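Local coordinates for cellulase (Bacillus sp. BG-CS10, PDB 5E09), which probably hydrolyses internal beta-1,4-glucosidic bonds of cellulose with a family 5 glycosidase barrel that is followed by carbohydrate-binding modules, at residues A[141-146]-A[189-194]; A[12-17]-A[304-309]; A[127-132]-A[175-180]; A[148-153]-A[165-170]. All coordinates share one frame; numbering follows the deposited sequence.

Interaction 1. Residues A[141-146]-A[189-194]; sequences KLMFES and PLVLPT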
# COMPACT_ATOMS: atom_id res chain seq x y z
N LYS A 141 5.92 -25.84 4.72
CA LYS A 141 6.02 -24.55 4.05
C LYS A 141 4.65 -23.88 3.96
O LYS A 141 4.54 -22.70 3.64
CB LYS A 141 6.64 -24.72 2.65
CG LYS A 141 8.07 -25.26 2.67
CD LYS A 141 9.00 -24.45 1.76
CE LYS A 141 9.08 -25.03 0.35
NZ LYS A 141 7.82 -24.93 -0.46
N LEU A 142 3.60 -24.65 4.24
CA LEU A 142 2.26 -24.08 4.39
C LEU A 142 1.99 -23.77 5.87
O LEU A 142 2.17 -24.63 6.74
CB LEU A 142 1.20 -25.03 3.84
CG LEU A 142 -0.26 -24.71 4.16
CD1 LEU A 142 -0.70 -23.43 3.45
CD2 LEU A 142 -1.15 -25.87 3.76
N MSE A 143 1.59 -22.54 6.14
CA MSE A 143 1.33 -22.08 7.50
C MSE A 143 -0.07 -21.47 7.59
O MSE A 143 -0.62 -20.99 6.59
CB MSE A 143 2.39 -21.05 7.91
CG MSE A 143 2.23 -19.69 7.23
SE MSE A 143 3.87 -18.65 7.25
CE MSE A 143 4.72 -19.44 5.68
N PHE A 144 -0.63 -21.48 8.80
CA PHE A 144 -1.97 -20.97 9.04
C PHE A 144 -1.93 -19.69 9.87
O PHE A 144 -1.19 -19.64 10.86
CB PHE A 144 -2.83 -22.00 9.79
CG PHE A 144 -3.03 -23.29 9.05
CD1 PHE A 144 -2.96 -23.35 7.66
CD2 PHE A 144 -3.31 -24.46 9.75
CE1 PHE A 144 -3.16 -24.55 6.99
CE2 PHE A 144 -3.51 -25.66 9.08
CZ PHE A 144 -3.44 -25.70 7.70
N GLU A 145 -2.69 -18.67 9.49
CA GLU A 145 -2.91 -17.55 10.41
C GLU A 145 -4.38 -17.48 10.82
O GLU A 145 -5.29 -17.64 9.99
CB GLU A 145 -2.45 -16.20 9.83
CG GLU A 145 -3.03 -15.83 8.51
CD GLU A 145 -2.89 -14.35 8.17
OE1 GLU A 145 -2.90 -13.49 9.07
OE2 GLU A 145 -2.77 -14.05 6.96
N SER A 146 -4.59 -17.25 12.11
CA SER A 146 -5.89 -17.45 12.75
C SER A 146 -7.02 -16.64 12.14
O SER A 146 -8.08 -17.20 11.83
CB SER A 146 -5.78 -17.11 14.23
OG SER A 146 -5.40 -15.76 14.40
N PRO A 189 3.99 -24.22 11.36
CA PRO A 189 4.08 -22.85 11.85
C PRO A 189 2.72 -22.15 11.86
O PRO A 189 1.93 -22.29 10.93
CB PRO A 189 5.05 -22.20 10.86
CG PRO A 189 5.92 -23.33 10.43
CD PRO A 189 4.98 -24.50 10.31
N LEU A 190 2.45 -21.44 12.94
CA LEU A 190 1.18 -20.78 13.14
C LEU A 190 1.41 -19.29 13.23
O LEU A 190 2.37 -18.85 13.85
CB LEU A 190 0.48 -21.29 14.40
CG LEU A 190 0.08 -22.76 14.37
CD1 LEU A 190 -0.58 -23.15 15.69
CD2 LEU A 190 -0.83 -23.04 13.19
N VAL A 191 0.53 -18.51 12.61
CA VAL A 191 0.72 -17.07 12.54
C VAL A 191 -0.40 -16.37 13.30
O VAL A 191 -1.58 -16.58 13.01
CB VAL A 191 0.77 -16.59 11.07
CG1 VAL A 191 0.96 -15.09 11.00
CG2 VAL A 191 1.88 -17.30 10.30
N LEU A 192 -0.04 -15.57 14.29
CA LEU A 192 -1.02 -14.92 15.15
C LEU A 192 -0.96 -13.41 15.03
O LEU A 192 0.13 -12.82 15.04
CB LEU A 192 -0.82 -15.33 16.61
CG LEU A 192 -0.81 -16.82 16.89
CD1 LEU A 192 -0.42 -17.09 18.34
CD2 LEU A 192 -2.17 -17.42 16.56
N PRO A 193 -2.13 -12.77 14.92
CA PRO A 193 -2.23 -11.32 14.78
C PRO A 193 -2.38 -10.57 16.10
O PRO A 193 -2.95 -11.10 17.06
CB PRO A 193 -3.50 -11.16 13.94
CG PRO A 193 -4.36 -12.31 14.38
CD PRO A 193 -3.43 -13.44 14.73
N THR A 194 -1.85 -9.35 16.15
CA THR A 194 -2.25 -8.40 17.16
C THR A 194 -3.69 -7.99 16.85
O THR A 194 -4.19 -8.26 15.75
CB THR A 194 -1.36 -7.14 17.18
OG1 THR A 194 -1.32 -6.56 15.87
CG2 THR A 194 0.06 -7.49 17.62
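Val191 is the wedge of this contact: its branched side chain lodges between Met143, a selenomethionine here, and Glu145. The CG2 branch meets SE of Met143 at 3.9 Å, while CB packs against Glu145 CB at 3.5 Å and CG1 leans on the same atom. Met143 turns its CG between the backbone N and the carbonyl carbon (chi1 73°), which brings CG beside Val191 CG2. A beta-branched residue suits the place because each arm fills a different hollow. On the other face Leu190 CD2 reaches Phe144 CB at 4.1 Å, and the Phe144 ring leads off toward Trp128. The strands, 142-145 and 190-193, are parallel neighbours in the (beta/alpha)8 barrel, joined by a beta-alpha-beta crossover through helix 161-181. Val191 N donates to Phe144 O at 2.7 Å, and Ser146 N answers to Val191 O at 3.2 Å; the bond from Phe144 N to Pro189 O is weak. Pro193, with no N-H to continue the pattern, instead lays its ring CD 3.1 Å from Ser146 OG, a close contact and not a hydrogen bond; that hydroxyl bonds Asn171. Farther out on the Val191 face, the carboxylate of Glu145 forms a salt bridge with Arg59.

Interaction 2. Residues A[12-17]-A[304-309]; sequences SYVADM and DVTHML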
# COMPACT_ATOMS: atom_id res chain seq x y z
N SER A 12 14.65 -18.84 11.02
CA SER A 12 15.24 -19.12 9.72
C SER A 12 14.15 -19.43 8.70
O SER A 12 14.23 -19.04 7.54
CB SER A 12 16.23 -20.29 9.81
OG SER A 12 17.34 -19.93 10.61
N TYR A 13 13.14 -20.16 9.16
CA TYR A 13 11.92 -20.39 8.42
C TYR A 13 11.35 -19.06 7.92
O TYR A 13 11.13 -18.89 6.72
CB TYR A 13 10.91 -21.13 9.30
CG TYR A 13 9.58 -21.48 8.66
CD1 TYR A 13 8.54 -20.57 8.65
CD2 TYR A 13 9.36 -22.74 8.11
CE1 TYR A 13 7.32 -20.88 8.09
CE2 TYR A 13 8.14 -23.06 7.54
CZ TYR A 13 7.11 -22.12 7.54
OH TYR A 13 5.88 -22.41 6.98
N VAL A 14 11.15 -18.12 8.84
CA VAL A 14 10.55 -16.83 8.48
C VAL A 14 11.48 -15.98 7.61
O VAL A 14 11.02 -15.32 6.67
CB VAL A 14 10.14 -16.03 9.74
CG1 VAL A 14 9.86 -14.57 9.40
CG2 VAL A 14 8.93 -16.67 10.40
N ALA A 15 12.78 -16.01 7.90
CA ALA A 15 13.74 -15.29 7.07
C ALA A 15 13.73 -15.82 5.64
O ALA A 15 13.92 -15.06 4.69
CB ALA A 15 15.14 -15.38 7.66
N ASP A 16 13.45 -17.09 5.47
CA ASP A 16 13.40 -17.72 4.19
C ASP A 16 12.18 -17.35 3.36
O ASP A 16 12.07 -17.73 2.23
CB ASP A 16 13.53 -19.22 4.34
CG ASP A 16 14.02 -19.88 3.10
OD1 ASP A 16 14.85 -19.30 2.41
OD2 ASP A 16 13.58 -21.00 2.82
N MSE A 17 11.24 -16.64 3.94
CA MSE A 17 10.08 -16.21 3.22
C MSE A 17 10.25 -14.89 2.53
O MSE A 17 9.40 -14.59 1.74
CB MSE A 17 8.91 -16.07 4.17
CG MSE A 17 8.39 -17.33 4.82
SE MSE A 17 7.13 -16.88 6.26
CE MSE A 17 5.58 -16.51 5.16
N ASP A 304 15.00 -7.34 10.42
CA ASP A 304 14.63 -8.73 10.11
C ASP A 304 13.13 -8.99 10.04
O ASP A 304 12.66 -10.06 10.45
CB ASP A 304 15.26 -9.69 11.12
CG ASP A 304 16.77 -9.66 11.10
OD1 ASP A 304 17.35 -9.35 10.04
OD2 ASP A 304 17.38 -9.94 12.16
N VAL A 305 12.37 -8.03 9.54
CA VAL A 305 10.95 -8.23 9.34
C VAL A 305 10.67 -8.75 7.94
O VAL A 305 10.92 -8.06 6.95
CB VAL A 305 10.14 -6.93 9.55
CG1 VAL A 305 8.66 -7.18 9.29
CG2 VAL A 305 10.36 -6.39 10.95
N THR A 306 10.17 -9.98 7.85
CA THR A 306 9.74 -10.52 6.57
C THR A 306 8.46 -9.80 6.16
O THR A 306 7.53 -9.69 6.95
CB THR A 306 9.51 -12.04 6.65
OG1 THR A 306 10.77 -12.71 6.66
CG2 THR A 306 8.69 -12.53 5.47
N HIS A 307 8.42 -9.28 4.93
CA HIS A 307 7.29 -8.47 4.50
C HIS A 307 6.57 -9.07 3.29
O HIS A 307 7.16 -9.80 2.49
CB HIS A 307 7.75 -7.05 4.17
CG HIS A 307 8.87 -7.00 3.18
ND1 HIS A 307 8.68 -7.28 1.84
CD2 HIS A 307 10.18 -6.72 3.32
CE1 HIS A 307 9.83 -7.17 1.21
NE2 HIS A 307 10.76 -6.83 2.08
N MSE A 308 5.28 -8.75 3.17
CA MSE A 308 4.42 -9.29 2.12
C MSE A 308 3.51 -8.22 1.51
O MSE A 308 2.59 -7.73 2.17
CB MSE A 308 3.57 -10.44 2.67
CG MSE A 308 4.37 -11.46 3.47
SE MSE A 308 3.31 -13.01 3.93
CE MSE A 308 3.45 -14.00 2.26
N LEU A 309 3.77 -7.87 0.25
CA LEU A 309 3.09 -6.77 -0.41
C LEU A 309 1.61 -7.06 -0.67
O LEU A 309 1.26 -8.13 -1.15
CB LEU A 309 3.79 -6.45 -1.74
CG LEU A 309 3.15 -5.45 -2.70
CD1 LEU A 309 3.32 -4.03 -2.20
CD2 LEU A 309 3.73 -5.62 -4.11
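Thr306 and Val14 set their side chains at a slant, so that the hydroxyl of the threonine faces the carbonyl of Val14. Thr306 OG1 stands anti to its own carbonyl carbon, beside the backbone N (chi1 -76°), and from there donates to Val14 O at 2.6 Å. The donor sits above the carbonyl plane, 52° out of it. Met17 N approaches the same oxygen from the opposite face at 3.0 Å, so two donors grip one acceptor, the O of the buried Val14. Threonine suits the place because its two branches do different work: OG1 also touches Val14 CG1 at 3.4 Å, while CG2 turns to Met17 CB at 3.8 Å. An alanine here would probably leave Val14 O without its second donor and open a gap beside Met17 CB. Beyond the threonine the selenomethionine chains of Met17 and Met308 approach loosely, Met17 CE lying 4.3 Å from Met308 SE. Both chains bend at chi3, and unbranched flexible side chains of this kind suit a contact as loose as this one. Residues 304-309 leave helix 286-302 through a Schellman motif at Asp304 and enter the last barrel strand, 306-311. Helix 9-15 lies across the N-terminal end of the barrel, where Val14 also touches Val268 of strand 267-272 and Met17 also touches Met99 of strand 97-100.

Interaction 3. Residues A[127-132]-A[175-180]; sequences LWEQLS and YHIVRE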
# COMPACT_ATOMS: atom_id res chain seq x y z
N LEU A 127 -14.61 -24.25 10.93
CA LEU A 127 -13.70 -23.79 9.89
C LEU A 127 -12.30 -24.32 10.08
O LEU A 127 -11.75 -24.96 9.19
CB LEU A 127 -13.65 -22.26 9.84
CG LEU A 127 -14.65 -21.57 8.91
CD1 LEU A 127 -14.37 -20.08 8.84
CD2 LEU A 127 -14.59 -22.21 7.53
N TRP A 128 -11.70 -24.05 11.24
CA TRP A 128 -10.32 -24.47 11.42
C TRP A 128 -10.18 -25.98 11.58
O TRP A 128 -9.10 -26.53 11.38
CB TRP A 128 -9.67 -23.73 12.59
CG TRP A 128 -9.16 -22.38 12.15
CD1 TRP A 128 -9.58 -21.16 12.58
CD2 TRP A 128 -8.17 -22.14 11.13
NE1 TRP A 128 -8.89 -20.17 11.92
CE2 TRP A 128 -8.04 -20.73 11.04
CE3 TRP A 128 -7.39 -22.96 10.32
CZ2 TRP A 128 -7.13 -20.15 10.13
CZ3 TRP A 128 -6.50 -22.37 9.43
CH2 TRP A 128 -6.38 -20.98 9.35
N GLU A 129 -11.27 -26.67 11.90
CA GLU A 129 -11.27 -28.13 11.88
C GLU A 129 -11.19 -28.64 10.44
O GLU A 129 -10.34 -29.48 10.12
CB GLU A 129 -12.50 -28.70 12.59
CG GLU A 129 -12.36 -28.79 14.10
CD GLU A 129 -13.67 -29.14 14.79
OE1 GLU A 129 -14.71 -29.20 14.11
OE2 GLU A 129 -13.65 -29.34 16.03
N GLN A 130 -12.07 -28.13 9.57
CA GLN A 130 -12.03 -28.55 8.17
C GLN A 130 -10.70 -28.19 7.50
O GLN A 130 -10.15 -28.99 6.74
CB GLN A 130 -13.19 -27.93 7.39
CG GLN A 130 -14.55 -28.40 7.82
CD GLN A 130 -15.67 -27.65 7.12
OE1 GLN A 130 -15.96 -27.91 5.96
NE2 GLN A 130 -16.29 -26.71 7.82
N LEU A 131 -10.18 -27.00 7.79
CA LEU A 131 -8.90 -26.57 7.23
C LEU A 131 -7.75 -27.42 7.77
O LEU A 131 -6.86 -27.80 7.01
CB LEU A 131 -8.64 -25.09 7.52
CG LEU A 131 -9.63 -24.09 6.91
CD1 LEU A 131 -9.34 -22.68 7.35
CD2 LEU A 131 -9.61 -24.18 5.41
N SER A 132 -7.76 -27.70 9.07
CA SER A 132 -6.75 -28.57 9.68
C SER A 132 -6.74 -29.93 9.03
O SER A 132 -5.68 -30.47 8.72
CB SER A 132 -6.99 -28.73 11.18
OG SER A 132 -6.55 -27.60 11.90
N TYR A 175 -5.07 -22.47 17.85
CA TYR A 175 -3.88 -23.22 18.21
C TYR A 175 -4.20 -24.66 18.56
O TYR A 175 -3.63 -25.59 17.98
CB TYR A 175 -3.16 -22.56 19.40
CG TYR A 175 -1.95 -23.34 19.87
CD1 TYR A 175 -0.70 -23.10 19.32
CD2 TYR A 175 -2.06 -24.32 20.85
CE1 TYR A 175 0.41 -23.82 19.74
CE2 TYR A 175 -0.96 -25.04 21.27
CZ TYR A 175 0.27 -24.78 20.71
OH TYR A 175 1.38 -25.49 21.12
N HIS A 176 -5.13 -24.86 19.48
CA HIS A 176 -5.41 -26.21 19.96
C HIS A 176 -6.09 -27.07 18.90
O HIS A 176 -5.81 -28.26 18.83
CB HIS A 176 -6.24 -26.16 21.24
CG HIS A 176 -5.44 -25.75 22.44
ND1 HIS A 176 -5.79 -24.70 23.26
CD2 HIS A 176 -4.28 -26.24 22.94
CE1 HIS A 176 -4.89 -24.57 24.22
NE2 HIS A 176 -3.96 -25.49 24.05
N ILE A 177 -6.95 -26.49 18.07
CA ILE A 177 -7.53 -27.25 16.97
C ILE A 177 -6.43 -27.78 16.03
O ILE A 177 -6.36 -28.99 15.73
CB ILE A 177 -8.52 -26.41 16.16
CG1 ILE A 177 -9.80 -26.16 16.98
CG2 ILE A 177 -8.87 -27.09 14.83
CD1 ILE A 177 -10.62 -24.99 16.48
N VAL A 178 -5.56 -26.88 15.58
CA VAL A 178 -4.49 -27.28 14.67
C VAL A 178 -3.53 -28.31 15.30
O VAL A 178 -3.22 -29.33 14.69
CB VAL A 178 -3.68 -26.06 14.19
CG1 VAL A 178 -2.51 -26.51 13.34
CG2 VAL A 178 -4.57 -25.09 13.44
N ARG A 179 -3.07 -28.03 16.52
CA ARG A 179 -2.13 -28.91 17.20
C ARG A 179 -2.74 -30.28 17.56
O ARG A 179 -2.04 -31.29 17.59
CB ARG A 179 -1.58 -28.23 18.46
CG ARG A 179 -0.68 -27.03 18.17
CD ARG A 179 0.71 -27.47 17.74
NE ARG A 179 1.60 -26.35 17.45
CZ ARG A 179 1.87 -25.90 16.23
NH1 ARG A 179 1.31 -26.49 15.17
NH2 ARG A 179 2.69 -24.88 16.05
N GLU A 180 -4.04 -30.31 17.83
CA GLU A 180 -4.70 -31.58 18.10
C GLU A 180 -4.97 -32.36 16.81
O GLU A 180 -5.14 -33.58 16.85
CB GLU A 180 -6.01 -31.36 18.86
CG GLU A 180 -5.79 -30.99 20.32
CD GLU A 180 -7.03 -30.44 20.99
OE1 GLU A 180 -8.11 -30.42 20.35
OE2 GLU A 180 -6.91 -30.00 22.16
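Ile177 supplies most of the apolar contact, pressing its CG2 methyl into the surface of the neighbouring helix between Trp128, Glu129 and Ser132. The methyl lies anti to its backbone N, which points it at that helix: it comes to 3.5 Å from Trp128 O and 4.1 Å from Trp128 CB. Glu129 adds the aliphatic part of its chain, CG standing 4.0 Å from the same methyl, and the two side chains cross at about a right angle. A glutamate fits here because, on this exposed residue, the methylenes can pack while the carboxylate needs no place in the contact.

Polar-to-apolar contact comes from Ser132, whose OG rests 3.5 Å from Val178 CG2 and equally near Val178 CA. The small serine lets the backbones approach, Ser132 CA and Val178 CA lying 5.6 Å apart.

No hydrogen bonds join the two segments. Ser132 OG turns back within its own helix to Trp128 O at 2.8 Å, the donor tilted 20° from the carbonyl plane, and Ser132 N bonds the same oxygen, so a hydroxyl facing the other helix is satisfied at home. An alanine in place of Ser132 would probably leave Trp128 O with one donor fewer and loosen the fit against Val178.

The axes of the two segments run 9.2 Å apart at 27°, nearly in the same direction, as expected of adjacent helices on the outside of a (beta/alpha)8 barrel. Helices 117-134 and 161-181 flank strand 142-145 in sequence; Trp128 reaches inward, its NE1 bonding Ser146 O just beyond that strand, while Val178 touches Leu190 of strand 190-193.

Interaction 4. Residues A[148-153]-A[165-170]; sequences NEPRFT and AFLEEL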
# COMPACT_ATOMS: atom_id res chain seq x y z
N ASN A 148 -7.67 -12.59 9.91
CA ASN A 148 -7.14 -11.33 9.42
C ASN A 148 -7.72 -10.15 10.17
O ASN A 148 -8.93 -10.07 10.35
CB ASN A 148 -7.42 -11.16 7.93
CG ASN A 148 -6.86 -9.86 7.39
OD1 ASN A 148 -5.65 -9.71 7.25
ND2 ASN A 148 -7.74 -8.91 7.09
N GLU A 149 -6.85 -9.24 10.60
CA GLU A 149 -7.23 -7.96 11.22
C GLU A 149 -8.42 -8.06 12.18
O GLU A 149 -9.48 -7.49 11.92
CB GLU A 149 -7.54 -6.93 10.13
CG GLU A 149 -6.33 -6.64 9.23
CD GLU A 149 -6.50 -5.41 8.34
OE1 GLU A 149 -7.62 -4.84 8.30
OE2 GLU A 149 -5.51 -5.01 7.68
N PRO A 150 -8.25 -8.79 13.30
CA PRO A 150 -9.34 -8.99 14.25
C PRO A 150 -9.87 -7.69 14.84
O PRO A 150 -9.09 -6.87 15.33
CB PRO A 150 -8.70 -9.85 15.35
CG PRO A 150 -7.46 -10.41 14.75
CD PRO A 150 -6.99 -9.38 13.77
N ARG A 151 -11.18 -7.50 14.78
CA ARG A 151 -11.82 -6.34 15.39
C ARG A 151 -13.15 -6.81 15.99
O ARG A 151 -13.72 -7.79 15.53
CB ARG A 151 -12.04 -5.24 14.34
CG ARG A 151 -12.31 -3.85 14.91
CD ARG A 151 -12.67 -2.87 13.80
NE ARG A 151 -12.34 -3.40 12.48
CZ ARG A 151 -13.23 -3.62 11.52
NH1 ARG A 151 -14.50 -3.31 11.70
NH2 ARG A 151 -12.83 -4.12 10.36
N PHE A 152 -13.63 -6.13 17.02
CA PHE A 152 -14.88 -6.55 17.65
C PHE A 152 -15.79 -5.37 17.91
O PHE A 152 -15.35 -4.23 17.87
CB PHE A 152 -14.60 -7.32 18.94
CG PHE A 152 -13.72 -8.51 18.75
CD1 PHE A 152 -14.25 -9.72 18.34
CD2 PHE A 152 -12.35 -8.41 18.94
CE1 PHE A 152 -13.44 -10.82 18.15
CE2 PHE A 152 -11.54 -9.51 18.75
CZ PHE A 152 -12.08 -10.71 18.36
N THR A 153 -17.06 -5.69 18.17
CA THR A 153 -18.11 -4.69 18.34
C THR A 153 -17.73 -3.65 19.37
O THR A 153 -17.39 -3.96 20.51
CB THR A 153 -19.44 -5.33 18.76
OG1 THR A 153 -19.70 -6.49 17.97
CG2 THR A 153 -20.58 -4.33 18.57
N ALA A 165 -9.51 -10.22 25.41
CA ALA A 165 -9.89 -11.56 25.83
C ALA A 165 -10.41 -12.39 24.65
O ALA A 165 -10.04 -13.56 24.49
CB ALA A 165 -10.93 -11.50 26.93
N PHE A 166 -11.26 -11.77 23.82
CA PHE A 166 -11.82 -12.45 22.65
C PHE A 166 -10.74 -12.90 21.68
O PHE A 166 -10.77 -14.03 21.17
CB PHE A 166 -12.80 -11.53 21.91
CG PHE A 166 -14.05 -11.23 22.68
CD1 PHE A 166 -14.51 -12.10 23.67
CD2 PHE A 166 -14.79 -10.08 22.42
CE1 PHE A 166 -15.66 -11.81 24.38
CE2 PHE A 166 -15.94 -9.79 23.12
CZ PHE A 166 -16.38 -10.66 24.10
N LEU A 167 -9.78 -12.02 21.40
CA LEU A 167 -8.71 -12.36 20.47
C LEU A 167 -7.87 -13.49 21.04
O LEU A 167 -7.50 -14.41 20.32
CB LEU A 167 -7.84 -11.15 20.16
CG LEU A 167 -6.68 -11.43 19.20
CD1 LEU A 167 -7.15 -12.18 17.95
CD2 LEU A 167 -5.97 -10.16 18.81
N GLU A 168 -7.59 -13.44 22.34
CA GLU A 168 -6.80 -14.50 22.94
C GLU A 168 -7.54 -15.84 22.88
O GLU A 168 -6.92 -16.89 22.68
CB GLU A 168 -6.43 -14.17 24.39
CG GLU A 168 -5.55 -15.25 25.03
CD GLU A 168 -4.58 -14.70 26.05
OE1 GLU A 168 -4.68 -13.50 26.39
OE2 GLU A 168 -3.71 -15.47 26.52
N GLU A 169 -8.86 -15.81 23.04
CA GLU A 169 -9.65 -17.04 22.97
C GLU A 169 -9.68 -17.59 21.55
O GLU A 169 -9.63 -18.81 21.35
CB GLU A 169 -11.07 -16.80 23.48
CG GLU A 169 -11.15 -16.54 24.97
CD GLU A 169 -12.41 -15.81 25.39
OE1 GLU A 169 -13.44 -15.93 24.69
OE2 GLU A 169 -12.38 -15.10 26.42
N LEU A 170 -9.79 -16.71 20.56
CA LEU A 170 -9.75 -17.15 19.16
C LEU A 170 -8.40 -17.77 18.83
O LEU A 170 -8.33 -18.85 18.24
CB LEU A 170 -10.03 -15.97 18.22
CG LEU A 170 -11.47 -15.48 18.17
CD1 LEU A 170 -11.55 -14.30 17.23
CD2 LEU A 170 -12.41 -16.59 17.73
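Phe152 offers one face of its ring to Phe166, whose CB sits over it 3.9 Å from the centroid and 17° off the normal, a CH-pi contact. The Phe166 ring follows with its edge toward that ring face: a T-shaped pair, centroids 5.5 Å apart and planes at 63°. At the rim of Phe152, near the ring plane, Leu170 CD1 meets CZ at 3.8 Å, the two side chains reaching toward each other tip to tip. Leu167 adds its CB, 4.3 Å from Phe152 CE2. A broad flat phenylalanine thus spans Phe166 and Leu170, one turn apart on helix 161-181, with Leu167 between them in sequence. Residues 148-153 belong to the loop that follows strand 142-145 at the C-terminal end of the barrel, where active sites of this fold lie. Their opening Asn148-Glu149-Pro150 matches the Asn-Glu-Pro signature of glycosyl hydrolase family 5, whose glutamate serves in relatives as the general acid/base; here Glu149 bonds His224 and touches Glu271. Pro150, the third residue, turns its ring the other way, onto the helix: CG touches Leu167 CD1 at 3.7 Å, the two side chains slanting across each other. Its rigid ring gives the branched leucine a firm apolar surface to press against.

In the fold
From the N terminus, residues 12-17 wait almost 290 residues for their partner: interaction 2 closes the widest loop, bringing the first helix to the last barrel strand and enclosing the other three contacts. Within it, helix 117-134 opens interaction 3 and strand 142-145 then opens interaction 1. The shortest loop, interaction 4, begins and ends next, inside both. Helix 161-181 completes interaction 3 and strand 190-193 completes interaction 1, so these two cross. Interaction 1 joins neighbouring strands, interaction 3 the helices outside them, and interaction 4 a loop at the strands' C-terminal ends to helix 161-181; interaction 1 touches each of the others.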